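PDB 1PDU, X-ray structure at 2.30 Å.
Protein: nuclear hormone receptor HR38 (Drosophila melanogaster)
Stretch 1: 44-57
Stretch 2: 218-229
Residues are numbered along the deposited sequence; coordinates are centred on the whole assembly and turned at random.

Stretch 1, residues 44-57: SEADKVQQFYQLLT
Stretch 2, residues 218-229: RIFYLKLEDLVP

The contact between residues 44-57 and 218-229 is centred on Val49, Tyr53, Leu222 and Val228, whose CA-to-CB bonds all point toward the opposing stretch. Val49 (chi1 t) places CG1 3.6 Å from CG2 of Val228 (chi1 m), while its CG2 lies 4.4 Å from Leu222 CD2. Leu222, in the m,t rotamer, also brings CD1 to 3.7 Å from Phe52 CD2. Phe52 (chi1 t, chi2 72°) meets Ile219 at the ring edge, its CE2 4.1 Å from Ile219 CG1. The CA-to-CB bond of Ile219 points sideways, but its m,t rotamer carries the end of the chain nearer, so that CD1 reaches 3.9 Å from Leu56 CD2.

These side chains fill the space between two helices whose axes come no closer than 11.5 Å. Helix 45-57 continues later in the chain, whereas helix 218-225 begins earlier; their N-to-C directions differ by 131°, with a signed crossing angle of -131°. Both have regular i to i+4 backbone hydrogen bonding, for example Tyr53 N to Val49 O at 2.9 Å and Lys223 N to Ile219 O at 2.9 Å. The CA atoms of Tyr53 and Ile219 are 9.2 Å apart, but the spacing narrows where the second stretch leaves its helix: Gln50 CA lies 6.5 Å from Val228 CA, and Ala46 CA 5.3 Å from Leu227 CA. Asp226 makes this exit with phi/psi of 51/51°, followed by Leu227 at -79/-26° and the extended Val228 (-149/151°) and Pro229 (-66/150°).

The turn brings Leu227 (m,t) over the first turn of helix 45-57. Its CB is 4.0 Å from Ala46 CB and its CD1 3.7 Å from Ala46 N, so the leucine packs against both the alanine methyl and the helix backbone.

Tyr53 (chi1 m, chi2 -22°) spans the apolar and polar parts of the contact. Its CE2 is 3.7 Å from both Val228 CG2 and Pro229 O, and its OH lies 3.7 Å from Leu222 CB and 3.6 Å from Lys223 N. That amide already donates to Ile219 O, and the buried hydroxyl has no polar partner in the model. At the margin, Glu225 OE2 is 4.2 Å from Val49 CG2; Glu45 is modelled only to CB. No hydrogen bond joins the modelled atoms of the two stretches, so apolar packing dominates the 592 Å² buried between them. Beyond the contact, Ser44 (chi1 p) caps helix 45-57, its OG accepting from Asp47 N at 2.9 Å, while Ser44 N donates to Asp47 OD2 at 3.0 Å.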

# COMPACT_ATOMS: atom_id res chain seq x y z
N SER A 44 -17.98 15.18 14.62
CA SER A 44 -18.73 15.53 13.41
C SER A 44 -18.35 14.77 12.16
O SER A 44 -17.32 14.12 12.10
CB SER A 44 -18.57 17.03 13.12
OG SER A 44 -17.21 17.33 12.83
N GLU A 45 -19.21 14.87 11.15
CA GLU A 45 -18.95 14.22 9.89
C GLU A 45 -17.69 14.88 9.33
O GLU A 45 -16.89 14.24 8.65
CB GLU A 45 -20.12 14.42 8.94
N ALA A 46 -17.50 16.16 9.65
CA ALA A 46 -16.33 16.91 9.19
C ALA A 46 -15.08 16.38 9.87
O ALA A 46 -14.00 16.31 9.25
CB ALA A 46 -16.49 18.39 9.48
N ASP A 47 -15.21 16.02 11.14
CA ASP A 47 -14.07 15.50 11.88
C ASP A 47 -13.63 14.18 11.27
O ASP A 47 -12.43 13.97 11.03
CB ASP A 47 -14.42 15.30 13.36
CG ASP A 47 -14.59 16.61 14.11
OD1 ASP A 47 -13.87 17.58 13.77
OD2 ASP A 47 -15.43 16.66 15.04
N LYS A 48 -14.59 13.30 11.00
CA LYS A 48 -14.31 11.99 10.43
C LYS A 48 -13.59 12.07 9.09
O LYS A 48 -12.82 11.18 8.74
CB LYS A 48 -15.60 11.18 10.24
CG LYS A 48 -16.23 10.67 11.53
CD LYS A 48 -17.55 9.96 11.22
CE LYS A 48 -18.44 9.84 12.46
NZ LYS A 48 -19.84 9.44 12.10
N VAL A 49 -13.84 13.13 8.32
CA VAL A 49 -13.19 13.30 7.03
C VAL A 49 -11.78 13.80 7.30
O VAL A 49 -10.81 13.34 6.70
CB VAL A 49 -13.95 14.30 6.12
CG1 VAL A 49 -13.18 14.55 4.82
CG2 VAL A 49 -15.33 13.75 5.81
N GLN A 50 -11.69 14.75 8.22
CA GLN A 50 -10.41 15.33 8.63
C GLN A 50 -9.47 14.19 9.02
O GLN A 50 -8.35 14.09 8.51
CB GLN A 50 -10.66 16.26 9.83
CG GLN A 50 -9.43 16.67 10.63
CD GLN A 50 -8.36 17.32 9.78
OE1 GLN A 50 -8.67 18.03 8.82
NE2 GLN A 50 -7.10 17.09 10.13
N GLN A 51 -9.95 13.33 9.92
CA GLN A 51 -9.19 12.19 10.41
C GLN A 51 -8.75 11.24 9.31
O GLN A 51 -7.63 10.72 9.33
CB GLN A 51 -10.03 11.42 11.43
CG GLN A 51 -9.59 9.98 11.66
CD GLN A 51 -10.38 9.30 12.77
OE1 GLN A 51 -10.11 9.50 13.96
NE2 GLN A 51 -11.37 8.51 12.38
N PHE A 52 -9.63 11.02 8.34
CA PHE A 52 -9.34 10.14 7.22
C PHE A 52 -8.21 10.71 6.37
O PHE A 52 -7.26 10.01 6.03
CB PHE A 52 -10.60 9.96 6.36
CG PHE A 52 -10.36 9.19 5.09
CD1 PHE A 52 -10.13 7.82 5.13
CD2 PHE A 52 -10.28 9.86 3.88
CE1 PHE A 52 -9.81 7.12 3.96
CE2 PHE A 52 -9.96 9.18 2.71
CZ PHE A 52 -9.72 7.80 2.75
N TYR A 53 -8.30 11.99 6.04
CA TYR A 53 -7.25 12.60 5.24
C TYR A 53 -5.90 12.49 5.95
O TYR A 53 -4.90 12.09 5.35
CB TYR A 53 -7.58 14.07 4.95
CG TYR A 53 -8.63 14.27 3.88
CD1 TYR A 53 -8.88 13.28 2.93
CD2 TYR A 53 -9.36 15.46 3.80
CE1 TYR A 53 -9.83 13.45 1.93
CE2 TYR A 53 -10.32 15.65 2.80
CZ TYR A 53 -10.55 14.64 1.87
OH TYR A 53 -11.51 14.79 0.88
N GLN A 54 -5.91 12.84 7.23
CA GLN A 54 -4.72 12.81 8.07
C GLN A 54 -4.10 11.43 8.09
O GLN A 54 -2.90 11.26 7.91
CB GLN A 54 -5.10 13.21 9.50
CG GLN A 54 -3.92 13.49 10.40
CD GLN A 54 -3.04 14.57 9.81
OE1 GLN A 54 -3.51 15.68 9.50
NE2 GLN A 54 -1.75 14.26 9.64
N LEU A 55 -4.95 10.44 8.33
CA LEU A 55 -4.57 9.04 8.38
C LEU A 55 -3.94 8.62 7.06
O LEU A 55 -2.88 8.01 7.02
CB LEU A 55 -5.82 8.20 8.65
CG LEU A 55 -5.69 6.69 8.58
CD1 LEU A 55 -4.72 6.22 9.66
CD2 LEU A 55 -7.06 6.05 8.76
N LEU A 56 -4.61 8.97 5.97
CA LEU A 56 -4.12 8.63 4.64
C LEU A 56 -2.80 9.34 4.31
O LEU A 56 -1.83 8.68 3.93
CB LEU A 56 -5.20 8.97 3.61
CG LEU A 56 -5.04 8.50 2.16
CD1 LEU A 56 -4.33 7.15 2.09
CD2 LEU A 56 -6.43 8.42 1.53
N THR A 57 -2.74 10.66 4.47
CA THR A 57 -1.52 11.40 4.14
C THR A 57 -0.28 11.02 4.95
O THR A 57 0.80 10.86 4.38
CB THR A 57 -1.70 12.95 4.24
OG1 THR A 57 -2.22 13.30 5.52
CG2 THR A 57 -2.62 13.46 3.16
N ARG A 218 -14.47 6.74 -3.71
CA ARG A 218 -14.88 7.16 -2.39
C ARG A 218 -14.18 8.44 -1.98
O ARG A 218 -14.78 9.31 -1.36
CB ARG A 218 -14.60 6.06 -1.36
CG ARG A 218 -15.62 6.03 -0.22
CD ARG A 218 -15.74 7.37 0.46
NE ARG A 218 -16.47 7.33 1.72
CZ ARG A 218 -17.79 7.18 1.83
NH1 ARG A 218 -18.56 7.04 0.75
NH2 ARG A 218 -18.35 7.20 3.03
N ILE A 219 -12.91 8.57 -2.33
CA ILE A 219 -12.19 9.78 -1.97
C ILE A 219 -12.73 10.95 -2.79
O ILE A 219 -12.81 12.08 -2.32
CB ILE A 219 -10.68 9.61 -2.21
CG1 ILE A 219 -10.17 8.45 -1.33
CG2 ILE A 219 -9.95 10.90 -1.89
CD1 ILE A 219 -8.71 8.07 -1.57
N PHE A 220 -13.13 10.67 -4.03
CA PHE A 220 -13.67 11.74 -4.86
C PHE A 220 -14.99 12.20 -4.28
O PHE A 220 -15.30 13.39 -4.31
CB PHE A 220 -13.89 11.28 -6.28
CG PHE A 220 -14.33 12.38 -7.18
CD1 PHE A 220 -13.41 13.32 -7.64
CD2 PHE A 220 -15.67 12.51 -7.55
CE1 PHE A 220 -13.81 14.37 -8.46
CE2 PHE A 220 -16.07 13.55 -8.37
CZ PHE A 220 -15.14 14.48 -8.82
N TYR A 221 -15.76 11.26 -3.75
CA TYR A 221 -17.03 11.60 -3.14
C TYR A 221 -16.77 12.55 -1.97
O TYR A 221 -17.42 13.59 -1.86
CB TYR A 221 -17.73 10.35 -2.64
CG TYR A 221 -18.93 10.64 -1.77
CD1 TYR A 221 -18.80 10.71 -0.38
CD2 TYR A 221 -20.18 10.86 -2.33
CE1 TYR A 221 -19.89 11.00 0.43
CE2 TYR A 221 -21.29 11.16 -1.53
CZ TYR A 221 -21.14 11.23 -0.15
OH TYR A 221 -22.22 11.52 0.65
N LEU A 222 -15.82 12.21 -1.10
CA LEU A 222 -15.49 13.05 0.05
C LEU A 222 -15.04 14.43 -0.39
O LEU A 222 -15.35 15.43 0.25
CB LEU A 222 -14.39 12.41 0.89
CG LEU A 222 -14.72 11.05 1.49
CD1 LEU A 222 -13.54 10.57 2.35
CD2 LEU A 222 -16.00 11.16 2.33
N LYS A 223 -14.27 14.49 -1.48
CA LYS A 223 -13.77 15.76 -1.98
C LYS A 223 -14.91 16.69 -2.40
O LYS A 223 -14.88 17.88 -2.12
CB LYS A 223 -12.83 15.51 -3.16
CG LYS A 223 -12.14 16.75 -3.70
CD LYS A 223 -11.30 16.40 -4.92
CE LYS A 223 -10.58 17.62 -5.46
NZ LYS A 223 -11.51 18.76 -5.69
N LEU A 224 -15.92 16.14 -3.07
CA LEU A 224 -17.06 16.94 -3.48
C LEU A 224 -17.87 17.38 -2.28
O LEU A 224 -18.37 18.50 -2.24
CB LEU A 224 -17.97 16.15 -4.43
CG LEU A 224 -17.43 15.82 -5.81
CD1 LEU A 224 -18.52 15.09 -6.58
CD2 LEU A 224 -17.02 17.09 -6.55
N GLU A 225 -18.02 16.50 -1.30
CA GLU A 225 -18.78 16.83 -0.09
C GLU A 225 -18.13 18.11 0.44
O GLU A 225 -18.81 19.03 0.91
CB GLU A 225 -18.66 15.70 0.93
CG GLU A 225 -19.91 15.49 1.78
CD GLU A 225 -19.73 14.40 2.85
OE1 GLU A 225 -20.76 13.96 3.42
OE2 GLU A 225 -18.57 14.00 3.12
N ASP A 226 -16.81 18.16 0.35
CA ASP A 226 -16.03 19.31 0.76
C ASP A 226 -16.26 19.89 2.16
O ASP A 226 -16.44 21.11 2.31
CB ASP A 226 -16.19 20.40 -0.29
CG ASP A 226 -15.21 21.53 -0.07
OD1 ASP A 226 -14.04 21.24 0.26
OD2 ASP A 226 -15.62 22.70 -0.24
N LEU A 227 -16.22 19.03 3.18
CA LEU A 227 -16.39 19.47 4.55
C LEU A 227 -15.06 20.06 5.04
O LEU A 227 -15.03 20.88 5.93
CB LEU A 227 -16.81 18.31 5.45
CG LEU A 227 -18.11 17.61 5.07
CD1 LEU A 227 -18.52 16.63 6.17
CD2 LEU A 227 -19.20 18.64 4.84
N VAL A 228 -13.96 19.61 4.44
CA VAL A 228 -12.63 20.11 4.77
C VAL A 228 -11.83 20.02 3.48
O VAL A 228 -12.10 19.17 2.64
CB VAL A 228 -11.92 19.25 5.86
CG1 VAL A 228 -12.68 19.34 7.17
CG2 VAL A 228 -11.84 17.82 5.41
N PRO A 229 -10.83 20.89 3.30
CA PRO A 229 -10.05 20.83 2.06
C PRO A 229 -9.22 19.55 1.93
O PRO A 229 -8.78 18.96 2.91
CB PRO A 229 -9.18 22.08 2.15
CG PRO A 229 -8.93 22.20 3.61
CD PRO A 229 -10.29 21.92 4.21